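Local coordinates for putative branched-chain amino acid transport system substrate-binding protein (Rhodopseudomonas palustris, PDB 3TX6), which probably serves as the periplasmic solute-binding component of an ABC transporter, capturing aromatic acids related to lignin-derived p-coumaric acid, at residues G123-E128 / R348-V353; T15-A20 / V47-G52; A92-I97 / E311-I316; T177-Q182 / A203-T208. All coordinates share one frame; numbering follows the deposited sequence.

Contact 1: residues G123-E128 / R348-V353; sequences GKVLYE and RILLTV. With SO4 (sulfate ion), chain B.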
loop_
_atom_site.group_PDB
_atom_site.type_symbol
_atom_site.label_atom_id
_atom_site.label_comp_id
_atom_site.label_asym_id
_atom_site.label_seq_id
_atom_site.Cartn_x
_atom_site.Cartn_y
_atom_site.Cartn_z
ATOM N N GLY A 123 -11.549 -4.062 -1.495
ATOM C CA GLY A 123 -12.968 -3.881 -1.404
ATOM C C GLY A 123 -13.722 -5.213 -1.343
ATOM O O GLY A 123 -14.589 -5.425 -0.460
ATOM N N LYS A 124 -13.376 -6.158 -2.224
ATOM C CA LYS A 124 -14.111 -7.433 -2.269
ATOM C C LYS A 124 -14.078 -8.148 -0.937
ATOM O O LYS A 124 -15.114 -8.675 -0.511
ATOM C CB LYS A 124 -13.549 -8.341 -3.364
ATOM C CG LYS A 124 -14.357 -9.625 -3.605
ATOM C CD LYS A 124 -13.836 -10.405 -4.837
ATOM C CE LYS A 124 -14.595 -11.718 -5.082
ATOM N NZ LYS A 124 -14.154 -12.477 -6.309
ATOM N N VAL A 125 -12.921 -8.165 -0.267
ATOM C CA VAL A 125 -12.820 -8.889 1.000
ATOM C C VAL A 125 -13.693 -8.209 2.055
ATOM O O VAL A 125 -14.326 -8.859 2.891
ATOM C CB VAL A 125 -11.349 -9.191 1.445
ATOM C CG1 VAL A 125 -10.654 -8.013 2.154
ATOM C CG2 VAL A 125 -11.315 -10.420 2.315
ATOM N N LEU A 126 -13.776 -6.902 2.030
ATOM C CA LEU A 126 -14.620 -6.179 2.979
ATOM C C LEU A 126 -16.097 -6.367 2.689
ATOM O O LEU A 126 -16.889 -6.620 3.605
ATOM C CB LEU A 126 -14.302 -4.695 2.954
ATOM C CG LEU A 126 -12.871 -4.264 3.369
ATOM C CD1 LEU A 126 -12.694 -2.753 3.124
ATOM C CD2 LEU A 126 -12.586 -4.634 4.823
ATOM N N TYR A 127 -16.479 -6.240 1.423
ATOM C CA TYR A 127 -17.896 -6.376 1.058
ATOM C C TYR A 127 -18.398 -7.824 1.271
ATOM O O TYR A 127 -19.556 -8.027 1.624
ATOM C CB TYR A 127 -18.203 -5.916 -0.373
ATOM C CG TYR A 127 -17.510 -4.629 -0.810
ATOM C CD1 TYR A 127 -17.322 -3.592 0.076
ATOM C CD2 TYR A 127 -17.047 -4.456 -2.119
ATOM C CE1 TYR A 127 -16.645 -2.449 -0.293
ATOM C CE2 TYR A 127 -16.387 -3.297 -2.500
ATOM C CZ TYR A 127 -16.177 -2.309 -1.572
ATOM O OH TYR A 127 -15.510 -1.136 -1.884
ATOM N N GLU A 128 -17.554 -8.805 1.018
ATOM C CA GLU A 128 -17.907 -10.204 1.258
ATOM C C GLU A 128 -18.291 -10.384 2.704
ATOM O O GLU A 128 -19.281 -11.032 3.007
ATOM C CB GLU A 128 -16.786 -11.182 0.889
ATOM C CG GLU A 128 -16.653 -11.418 -0.616
ATOM C CD GLU A 128 -15.446 -12.277 -1.014
ATOM O OE1 GLU A 128 -14.542 -12.486 -0.165
ATOM O OE2 GLU A 128 -15.406 -12.747 -2.188
ATOM N N ARG A 348 -4.248 -10.899 0.368
ATOM C CA ARG A 348 -5.002 -10.278 1.434
ATOM C C ARG A 348 -5.590 -11.218 2.459
ATOM O O ARG A 348 -5.893 -12.355 2.194
ATOM C CB ARG A 348 -6.106 -9.421 0.884
ATOM C CG ARG A 348 -7.399 -10.134 0.529
ATOM C CD ARG A 348 -7.324 -11.089 -0.641
ATOM N NE ARG A 348 -8.613 -11.745 -0.803
ATOM C CZ ARG A 348 -9.091 -12.739 -0.062
ATOM N NH1 ARG A 348 -8.390 -13.312 0.901
ATOM N NH2 ARG A 348 -10.271 -13.225 -0.358
ATOM N N ILE A 349 -5.731 -10.656 3.637
ATOM C CA ILE A 349 -6.440 -11.295 4.733
ATOM C C ILE A 349 -7.344 -10.257 5.305
ATOM O O ILE A 349 -7.234 -9.061 4.986
ATOM C CB ILE A 349 -5.497 -11.830 5.821
ATOM C CG1 ILE A 349 -4.690 -10.681 6.505
ATOM C CG2 ILE A 349 -4.556 -12.879 5.245
ATOM C CD1 ILE A 349 -3.840 -11.167 7.662
ATOM N N LEU A 350 -8.228 -10.691 6.182
ATOM C CA LEU A 350 -9.119 -9.777 6.833
ATOM C C LEU A 350 -8.765 -9.786 8.316
ATOM O O LEU A 350 -8.604 -10.860 8.944
ATOM C CB LEU A 350 -10.559 -10.248 6.657
ATOM C CG LEU A 350 -11.668 -9.297 7.179
ATOM C CD1 LEU A 350 -11.728 -7.934 6.487
ATOM C CD2 LEU A 350 -13.038 -9.978 7.074
ATOM N N LEU A 351 -8.590 -8.598 8.859
ATOM C CA LEU A 351 -8.254 -8.416 10.299
ATOM C C LEU A 351 -9.377 -7.842 11.049
ATOM O O LEU A 351 -10.184 -7.029 10.537
ATOM C CB LEU A 351 -7.076 -7.457 10.481
ATOM C CG LEU A 351 -5.710 -7.849 9.934
ATOM C CD1 LEU A 351 -4.710 -6.704 10.121
ATOM C CD2 LEU A 351 -5.319 -9.153 10.597
ATOM N N THR A 352 -9.447 -8.232 12.320
ATOM C CA THR A 352 -10.236 -7.475 13.255
ATOM C C THR A 352 -9.330 -7.082 14.439
ATOM O O THR A 352 -8.161 -7.444 14.475
ATOM C CB THR A 352 -11.515 -8.265 13.663
ATOM O OG1 THR A 352 -12.413 -7.403 14.335
ATOM C CG2 THR A 352 -11.191 -9.505 14.540
ATOM N N VAL A 353 -9.877 -6.287 15.356
ATOM C CA VAL A 353 -9.205 -5.873 16.591
ATOM C C VAL A 353 -9.968 -6.444 17.779
ATOM O O VAL A 353 -11.173 -6.190 17.931
ATOM C CB VAL A 353 -9.121 -4.350 16.648
ATOM C CG1 VAL A 353 -8.573 -3.908 17.993
ATOM C CG2 VAL A 353 -8.220 -3.828 15.536
HETATM S S SO4 B . -10.760 -15.783 2.219
HETATM O O1 SO4 B . -12.048 -15.045 2.070
HETATM O O2 SO4 B . -9.811 -15.018 3.075
HETATM O O3 SO4 B . -11.024 -17.105 2.845
HETATM O O4 SO4 B . -10.169 -16.010 0.879
HETATM O O HOH W 1 -12.239 -12.034 -1.898
#
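V125 and R348 are brought together by their first torsions: CG2 of V125 stands anti to its backbone N, while R348 folds its CG between N and carbonyl carbon (chi1 84°) and then bends again at CD (chi2 -68°). This is helix-on-sheet packing in one lobe of the periplasmic binding protein fold, helix 119-130 lying against strand 349-354. The two side chains slide past each other in opposite directions, leaving V125 CG2 4.0 Å from R348 CZ, over the centre of one guanidinium face. The edge of that group is turned to a sulfate, probably from the crystallisation liquor: R348 NH1 donates to its O2 at 3.1 Å and NH2 to its O4. E128 approaches obliquely, its OE1 4.3 Å from R348 NH2, too far for a salt bridge. A water joins the pair instead, accepting from R348 NH2 at 2.8 Å and donating to E128 OE1 at 2.9 Å. An alanine in place of R348 would probably leave E128 without this nearby opposite charge and uncover the V125 methyl. Deeper in, where V125 and L126 also touch A244 of strand 242-245, the contact turns wholly apolar. V125 CG2 lies 4.4 Å from L350 CB, and L126 CD2 meets L350 CD1, methyl against methyl, at 3.8 Å.

Contact 2: residues T15-A20 / V47-G52; sequences TTTGPA and VLDDGG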
loop_
_atom_site.group_PDB
_atom_site.type_symbol
_atom_site.label_atom_id
_atom_site.label_comp_id
_atom_site.label_asym_id
_atom_site.label_seq_id
_atom_site.Cartn_x
_atom_site.Cartn_y
_atom_site.Cartn_z
ATOM N N THR A 15 7.450 9.186 2.426
ATOM C CA THR A 15 6.927 10.260 3.268
ATOM C C THR A 15 7.284 9.996 4.730
ATOM O O THR A 15 6.632 9.197 5.435
ATOM C CB THR A 15 5.405 10.355 3.116
ATOM O OG1 THR A 15 5.068 10.449 1.711
ATOM C CG2 THR A 15 4.866 11.566 3.950
ATOM N N THR A 16 8.317 10.690 5.181
ATOM C CA THR A 16 8.823 10.501 6.530
ATOM C C THR A 16 8.592 11.730 7.425
ATOM O O THR A 16 8.984 11.717 8.588
ATOM C CB THR A 16 10.288 10.085 6.543
ATOM O OG1 THR A 16 11.094 11.102 5.934
ATOM C CG2 THR A 16 10.482 8.773 5.862
ATOM N N THR A 17 7.954 12.759 6.875
ATOM C CA THR A 17 7.464 13.924 7.628
ATOM C C THR A 17 6.044 14.269 7.178
ATOM O O THR A 17 5.627 13.844 6.093
ATOM C CB THR A 17 8.339 15.183 7.400
ATOM O OG1 THR A 17 8.323 15.547 6.005
ATOM C CG2 THR A 17 9.746 14.959 7.873
ATOM N N GLY A 18 5.300 15.001 8.002
ATOM C CA GLY A 18 3.922 15.346 7.702
ATOM C C GLY A 18 2.963 14.255 8.150
ATOM O O GLY A 18 3.381 13.258 8.762
ATOM N N PRO A 19 1.665 14.422 7.814
ATOM C CA PRO A 19 0.648 13.520 8.369
ATOM C C PRO A 19 0.775 12.066 7.991
ATOM O O PRO A 19 0.258 11.243 8.716
ATOM C CB PRO A 19 -0.682 14.102 7.860
ATOM C CG PRO A 19 -0.314 15.119 6.854
ATOM C CD PRO A 19 1.066 15.579 7.134
ATOM N N ALA A 20 1.477 11.757 6.893
ATOM C CA ALA A 20 1.671 10.379 6.469
ATOM C C ALA A 20 3.025 9.786 6.881
ATOM O O ALA A 20 3.403 8.724 6.372
ATOM C CB ALA A 20 1.510 10.265 4.952
ATOM N N VAL A 47 17.677 7.469 -0.640
ATOM C CA VAL A 47 16.378 7.684 0.009
ATOM C C VAL A 47 16.141 9.128 0.290
ATOM O O VAL A 47 17.015 9.795 0.818
ATOM C CB VAL A 47 16.237 6.876 1.318
ATOM C CG1 VAL A 47 14.787 6.938 1.805
ATOM C CG2 VAL A 47 16.682 5.444 1.062
ATOM N N LEU A 48 14.977 9.628 -0.088
ATOM C CA LEU A 48 14.588 11.004 0.188
ATOM C C LEU A 48 13.174 11.057 0.745
ATOM O O LEU A 48 12.351 10.234 0.388
ATOM C CB LEU A 48 14.630 11.823 -1.134
ATOM C CG LEU A 48 16.037 12.042 -1.733
ATOM C CD1 LEU A 48 15.948 12.736 -3.118
ATOM C CD2 LEU A 48 16.994 12.842 -0.794
ATOM N N ASP A 49 12.910 12.064 1.559
ATOM C CA ASP A 49 11.587 12.401 2.028
ATOM C C ASP A 49 10.918 13.327 1.023
ATOM O O ASP A 49 11.539 14.284 0.558
ATOM C CB ASP A 49 11.749 13.129 3.354
ATOM C CG ASP A 49 10.452 13.554 4.013
ATOM O OD1 ASP A 49 9.381 12.952 3.798
ATOM O OD2 ASP A 49 10.549 14.545 4.787
ATOM N N ASP A 50 9.631 13.119 0.807
ATOM C CA ASP A 50 8.835 14.068 0.060
ATOM C C ASP A 50 7.725 14.771 0.885
ATOM O O ASP A 50 6.988 15.601 0.336
ATOM C CB ASP A 50 8.192 13.409 -1.154
ATOM C CG ASP A 50 7.461 12.122 -0.816
ATOM O OD1 ASP A 50 6.663 12.111 0.142
ATOM O OD2 ASP A 50 7.642 11.150 -1.601
ATOM N N GLY A 51 7.590 14.446 2.171
ATOM C CA GLY A 51 6.566 15.048 2.995
ATOM C C GLY A 51 5.130 14.766 2.540
ATOM O O GLY A 51 4.197 15.426 3.010
ATOM N N GLY A 52 4.982 13.833 1.599
ATOM C CA GLY A 52 3.690 13.531 0.983
ATOM C C GLY A 52 3.255 14.483 -0.125
ATOM O O GLY A 52 2.143 14.396 -0.615
HETATM O O HOH W 2 2.434 13.514 4.853
#
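T15 meets D50, and T17 meets D49, each pair of side chains crossing at about a right angle, hydroxyl to carboxylate. D49 has CG anti to its backbone N (chi1 -179°), which sends the carboxylate across to the threonines. There T17 OG1 donates to the syn lone pair of D49 OD2 at 2.7 Å. The other oxygen is gripped from both faces of the carboxylate plane: T16 N gives its hydrogen to D49 OD1 at 2.9 Å, 52° out of that plane, and G51 N comes from the opposite face at 2.8 Å. T17 N adds a weak bond to the same oxygen. The bond from G51 closes an Asx turn at the end of strand 41-49, beside the loop that leads from strand 8-14 into helix 21-29 in a beta-alpha-beta unit. A second Asx turn follows at once, with G52 N donating to D50 OD1 on its anti side, while T15 OG1 takes the syn lone pair of that oxygen at 2.8 Å. D50 OD2 is bound in turn by S76 and T13, so both oxygens of the D50 carboxylate are held. G51 and G52 turn the chain with positive phi, a conformation glycine takes easily, and T15 CG2 lies only 3.3 Å from G52 N.

Contact 3: residues A92-I97 / E311-I316; sequences AQVPHI and EFREAI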
loop_
_atom_site.group_PDB
_atom_site.type_symbol
_atom_site.label_atom_id
_atom_site.label_comp_id
_atom_site.label_asym_id
_atom_site.label_seq_id
_atom_site.Cartn_x
_atom_site.Cartn_y
_atom_site.Cartn_z
ATOM N N ALA A 92 10.832 9.710 -18.204
ATOM C CA ALA A 92 12.255 9.428 -18.206
ATOM C C ALA A 92 12.571 7.978 -18.689
ATOM O O ALA A 92 13.737 7.634 -18.927
ATOM C CB ALA A 92 12.856 9.642 -16.820
ATOM N N GLN A 93 11.553 7.138 -18.741
ATOM C CA GLN A 93 11.681 5.738 -19.122
ATOM C C GLN A 93 12.505 4.914 -18.140
ATOM O O GLN A 93 13.494 4.263 -18.501
ATOM C CB GLN A 93 12.215 5.616 -20.577
ATOM C CG GLN A 93 11.414 6.453 -21.578
ATOM C CD GLN A 93 11.936 6.228 -22.967
ATOM O OE1 GLN A 93 12.940 6.859 -23.406
ATOM N NE2 GLN A 93 11.310 5.314 -23.659
ATOM N N VAL A 94 12.093 4.992 -16.887
ATOM C CA VAL A 94 12.735 4.300 -15.793
ATOM C C VAL A 94 11.672 3.455 -15.059
ATOM O O VAL A 94 10.621 3.942 -14.733
ATOM C CB VAL A 94 13.376 5.292 -14.808
ATOM C CG1 VAL A 94 14.050 4.522 -13.638
ATOM C CG2 VAL A 94 14.376 6.196 -15.531
ATOM N N PRO A 95 11.991 2.175 -14.774
ATOM C CA PRO A 95 11.051 1.370 -14.000
ATOM C C PRO A 95 10.718 2.027 -12.676
ATOM O O PRO A 95 11.610 2.481 -11.939
ATOM C CB PRO A 95 11.793 0.052 -13.786
ATOM C CG PRO A 95 12.714 -0.031 -14.997
ATOM C CD PRO A 95 13.137 1.378 -15.253
ATOM N N HIS A 96 9.435 1.998 -12.350
ATOM C CA HIS A 96 8.913 2.568 -11.121
ATOM C C HIS A 96 8.124 1.542 -10.376
ATOM O O HIS A 96 7.157 0.977 -10.908
ATOM C CB HIS A 96 8.018 3.767 -11.498
ATOM C CG HIS A 96 7.200 4.280 -10.353
ATOM N ND1 HIS A 96 5.909 4.710 -10.503
ATOM C CD2 HIS A 96 7.521 4.439 -8.996
ATOM C CE1 HIS A 96 5.441 5.095 -9.300
ATOM N NE2 HIS A 96 6.420 4.923 -8.378
ATOM N N ILE A 97 8.516 1.283 -9.124
ATOM C CA ILE A 97 7.725 0.430 -8.249
ATOM C C ILE A 97 7.023 1.323 -7.207
ATOM O O ILE A 97 7.675 1.945 -6.337
ATOM C CB ILE A 97 8.584 -0.641 -7.543
ATOM C CG1 ILE A 97 9.232 -1.563 -8.559
ATOM C CG2 ILE A 97 7.716 -1.440 -6.619
ATOM C CD1 ILE A 97 10.250 -2.566 -7.998
ATOM N N GLU A 311 19.298 0.114 -21.854
ATOM C CA GLU A 311 19.066 -1.300 -22.146
ATOM C C GLU A 311 18.727 -2.090 -20.868
ATOM O O GLU A 311 17.882 -2.976 -20.893
ATOM C CB GLU A 311 20.262 -1.911 -22.867
ATOM C CG GLU A 311 20.448 -1.347 -24.256
ATOM C CD GLU A 311 21.424 -0.170 -24.344
ATOM O OE1 GLU A 311 21.515 0.716 -23.462
ATOM O OE2 GLU A 311 22.146 -0.145 -25.343
ATOM N N PHE A 312 19.367 -1.722 -19.763
ATOM C CA PHE A 312 19.080 -2.355 -18.467
ATOM C C PHE A 312 17.693 -1.997 -17.945
ATOM O O PHE A 312 16.937 -2.863 -17.513
ATOM C CB PHE A 312 20.139 -1.974 -17.477
ATOM C CG PHE A 312 20.126 -2.765 -16.193
ATOM C CD1 PHE A 312 20.513 -4.101 -16.127
ATOM C CD2 PHE A 312 19.725 -2.149 -15.019
ATOM C CE1 PHE A 312 20.470 -4.764 -14.907
ATOM C CE2 PHE A 312 19.739 -2.789 -13.827
ATOM C CZ PHE A 312 20.121 -4.087 -13.770
ATOM N N ARG A 313 17.339 -0.728 -18.049
ATOM C CA ARG A 313 16.013 -0.287 -17.662
ATOM C C ARG A 313 14.936 -1.000 -18.488
ATOM O O ARG A 313 13.923 -1.470 -17.940
ATOM C CB ARG A 313 15.921 1.238 -17.761
ATOM C CG ARG A 313 16.831 1.948 -16.758
ATOM C CD ARG A 313 16.557 3.446 -16.681
ATOM N NE ARG A 313 16.931 4.171 -17.894
ATOM C CZ ARG A 313 18.144 4.673 -18.118
ATOM N NH1 ARG A 313 19.071 4.550 -17.213
ATOM N NH2 ARG A 313 18.412 5.333 -19.227
ATOM N N GLU A 314 15.170 -1.121 -19.790
ATOM C CA GLU A 314 14.251 -1.826 -20.651
ATOM C C GLU A 314 14.168 -3.313 -20.280
ATOM O O GLU A 314 13.095 -3.887 -20.268
ATOM C CB GLU A 314 14.657 -1.618 -22.114
ATOM C CG GLU A 314 13.842 -2.402 -23.113
ATOM C CD GLU A 314 12.421 -1.899 -23.277
ATOM O OE1 GLU A 314 12.029 -0.883 -22.680
ATOM O OE2 GLU A 314 11.695 -2.519 -24.082
ATOM N N ALA A 315 15.296 -3.933 -19.972
ATOM C CA ALA A 315 15.319 -5.366 -19.625
ATOM C C ALA A 315 14.601 -5.593 -18.286
ATOM O O ALA A 315 13.934 -6.615 -18.120
ATOM C CB ALA A 315 16.741 -5.918 -19.582
ATOM N N ILE A 316 14.717 -4.645 -17.353
ATOM C CA ILE A 316 13.930 -4.726 -16.132
ATOM C C ILE A 316 12.438 -4.673 -16.452
ATOM O O ILE A 316 11.644 -5.464 -15.927
ATOM C CB ILE A 316 14.329 -3.649 -15.113
ATOM C CG1 ILE A 316 15.751 -3.945 -14.622
ATOM C CG2 ILE A 316 13.315 -3.563 -13.965
ATOM C CD1 ILE A 316 16.332 -2.892 -13.711
#
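P95 and R313 give up more surface to this contact than any other residues, and I316, one turn further along the helix, completes the seat for the proline ring. P95 points toward helix 310-322. In the conformers of R313 and I316 described here, its CD rests 3.7 Å from R313 CB, its CG lies 3.5 Å from the carbonyl O of R313, and the ring crosses both side chains at about a right angle. On the I316 side the touch is apolar, P95 CG meeting the CG2 branch at 3.7 Å; that methyl stands anti to the I316 backbone N. An alanine at P95 lacks CG and CD, which would probably open a gap beside R313 CB and the R313 carbonyl and weaken the packing on I316 CG2. R313 reaches over the residues that precede the strand. The V94 and R313 side chains cross obliquely, R313 CD 3.7 Å from V94 CG2; past CD the chain bends (chi3 -68°), which places NE. Beyond that point R313 NH2 is hydrogen-bonded to Q310 OE1, with Q93 O near the edge of the guanidinium. The amide of Q310 also donates to Q93 O, tying the end of helix 79-92 to the start of helix 310-322. The contact thus sets helix 310-322 against the leading end of strand 96-98, which lies between strands 72-75 and 112-114. I316 reaches on to V72 of that sheet and to A301, and F312 packs on A301 and L302, so helix 282-304 flanks the same turn.

Contact 4: residues T177-Q182 / A203-T208; sequences TSVAGQ and AALPQT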
loop_
_atom_site.group_PDB
_atom_site.type_symbol
_atom_site.label_atom_id
_atom_site.label_comp_id
_atom_site.label_asym_id
_atom_site.label_seq_id
_atom_site.Cartn_x
_atom_site.Cartn_y
_atom_site.Cartn_z
ATOM N N THR A 177 -8.592 17.898 11.115
ATOM C CA THR A 177 -8.566 17.264 12.441
ATOM C C THR A 177 -9.958 17.056 13.048
ATOM O O THR A 177 -10.065 16.539 14.164
ATOM C CB THR A 177 -7.744 18.106 13.372
ATOM O OG1 THR A 177 -8.257 19.434 13.258
ATOM C CG2 THR A 177 -6.253 18.062 12.936
ATOM N N SER A 178 -10.994 17.466 12.338
ATOM C CA SER A 178 -12.372 17.056 12.678
ATOM C C SER A 178 -13.247 16.614 11.504
ATOM O O SER A 178 -13.272 17.234 10.432
ATOM C CB SER A 178 -13.117 18.145 13.452
ATOM O OG SER A 178 -14.479 17.741 13.648
ATOM N N VAL A 179 -14.017 15.558 11.772
ATOM C CA VAL A 179 -15.047 15.094 10.848
ATOM C C VAL A 179 -16.435 15.140 11.467
ATOM O O VAL A 179 -17.290 14.342 11.106
ATOM C CB VAL A 179 -14.758 13.700 10.298
ATOM C CG1 VAL A 179 -13.585 13.772 9.324
ATOM C CG2 VAL A 179 -14.589 12.632 11.391
ATOM N N ALA A 180 -16.661 16.103 12.363
ATOM C CA ALA A 180 -17.885 16.128 13.175
ATOM C C ALA A 180 -19.155 16.297 12.300
ATOM O O ALA A 180 -20.140 15.551 12.468
ATOM C CB ALA A 180 -17.795 17.180 14.287
ATOM N N GLY A 181 -19.131 17.207 11.327
ATOM C CA GLY A 181 -20.293 17.358 10.471
ATOM C C GLY A 181 -20.650 16.123 9.608
ATOM O O GLY A 181 -21.830 15.700 9.481
ATOM N N GLN A 182 -19.636 15.520 9.010
ATOM C CA GLN A 182 -19.845 14.346 8.203
ATOM C C GLN A 182 -20.373 13.210 9.068
ATOM O O GLN A 182 -21.230 12.419 8.605
ATOM C CB GLN A 182 -18.531 13.915 7.520
ATOM C CG GLN A 182 -17.913 14.973 6.592
ATOM C CD GLN A 182 -16.894 15.869 7.294
ATOM O OE1 GLN A 182 -16.986 16.143 8.533
ATOM N NE2 GLN A 182 -15.898 16.308 6.518
ATOM N N ALA A 203 -7.263 7.677 9.295
ATOM C CA ALA A 203 -8.199 6.558 9.312
ATOM C C ALA A 203 -8.802 6.339 10.717
ATOM O O ALA A 203 -9.937 5.882 10.852
ATOM C CB ALA A 203 -7.530 5.293 8.820
ATOM N N ALA A 204 -8.026 6.634 11.760
ATOM C CA ALA A 204 -8.489 6.480 13.138
ATOM C C ALA A 204 -9.465 7.574 13.521
ATOM O O ALA A 204 -10.257 7.415 14.491
ATOM C CB ALA A 204 -7.306 6.456 14.113
ATOM N N LEU A 205 -9.450 8.688 12.775
ATOM C CA LEU A 205 -10.303 9.804 13.116
ATOM C C LEU A 205 -11.825 9.515 13.005
ATOM O O LEU A 205 -12.602 9.733 13.981
ATOM C CB LEU A 205 -9.883 11.053 12.313
ATOM C CG LEU A 205 -10.777 12.290 12.447
ATOM C CD1 LEU A 205 -11.038 12.666 13.937
ATOM C CD2 LEU A 205 -10.261 13.465 11.597
ATOM N N PRO A 206 -12.281 9.040 11.835
ATOM C CA PRO A 206 -13.661 8.603 11.848
ATOM C C PRO A 206 -13.915 7.423 12.759
ATOM O O PRO A 206 -15.072 7.282 13.200
ATOM C CB PRO A 206 -13.947 8.261 10.385
ATOM C CG PRO A 206 -12.950 9.020 9.572
ATOM C CD PRO A 206 -11.717 9.038 10.463
ATOM N N GLN A 207 -12.937 6.583 13.038
ATOM C CA GLN A 207 -13.190 5.457 13.917
ATOM C C GLN A 207 -13.630 5.929 15.305
ATOM O O GLN A 207 -14.666 5.489 15.823
ATOM C CB GLN A 207 -11.948 4.612 14.069
ATOM C CG GLN A 207 -12.189 3.273 14.732
ATOM C CD GLN A 207 -12.876 2.254 13.853
ATOM O OE1 GLN A 207 -12.725 2.265 12.627
ATOM N NE2 GLN A 207 -13.550 1.297 14.481
ATOM N N THR A 208 -12.840 6.820 15.893
ATOM C CA THR A 208 -13.094 7.377 17.233
ATOM C C THR A 208 -14.343 8.239 17.223
ATOM O O THR A 208 -15.233 8.099 18.074
ATOM C CB THR A 208 -11.892 8.223 17.751
ATOM O OG1 THR A 208 -11.676 9.403 16.938
ATOM C CG2 THR A 208 -10.635 7.360 17.808
#
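Apolar packing of V179 and L205 joins the start of one helix to the middle of the next, in the lobe built on the seven-stranded sheet. V179 is the N-cap of helix 180-189, and L205 belongs to helix 200-213. The two side chains reach toward each other tip to tip, V179 CG2 coming within 4.0 Å of L205 CG. V179 holds CG2 between its backbone N and carbonyl carbon, with CG1 beside the N (chi1 -71°), and CG1 lies 4.0 Å from L205 CD2. Past the valine, L205 lies against the loop backbone, its CD2 3.9 Å from T177 C. The entry to helix 180-189 is shaped by an ST turn, in which S178 OG accepts from A180 N at 3.0 Å. On the other helix P206 has no N-H to give to the turn before, and the helix kinks there; V179 CG2 packs close by, 4.2 Å from P206 CA. Strand 193-197 comes between the two helices along the chain. Beneath them lie the parallel strands 165-172 and 137-143: V179 and P206 both rest on F172 and I141, so this contact sits on one face of the sheet, over these two strands.

In the fold
The four contacts divide between the two lobes: contacts 1 and 4 belong to the seven-stranded sheet, contacts 2 and 3 to the six-stranded one. Contacts 1 and 3 are the buried ones, each setting a helix against a strand or the run into it, though each also includes an arginine, whose charged end finds partners beyond the apolar packing. Contact 4 is partly buried and apolar, joining the entry to one helix to the body of another. Contact 2, also partly buried, is made by a loop and the end of a strand with the turn after it, and depends on carboxylates that gather hydroxyl and backbone donors; the side chain of T15 lies about 9 Å from the bound ligand.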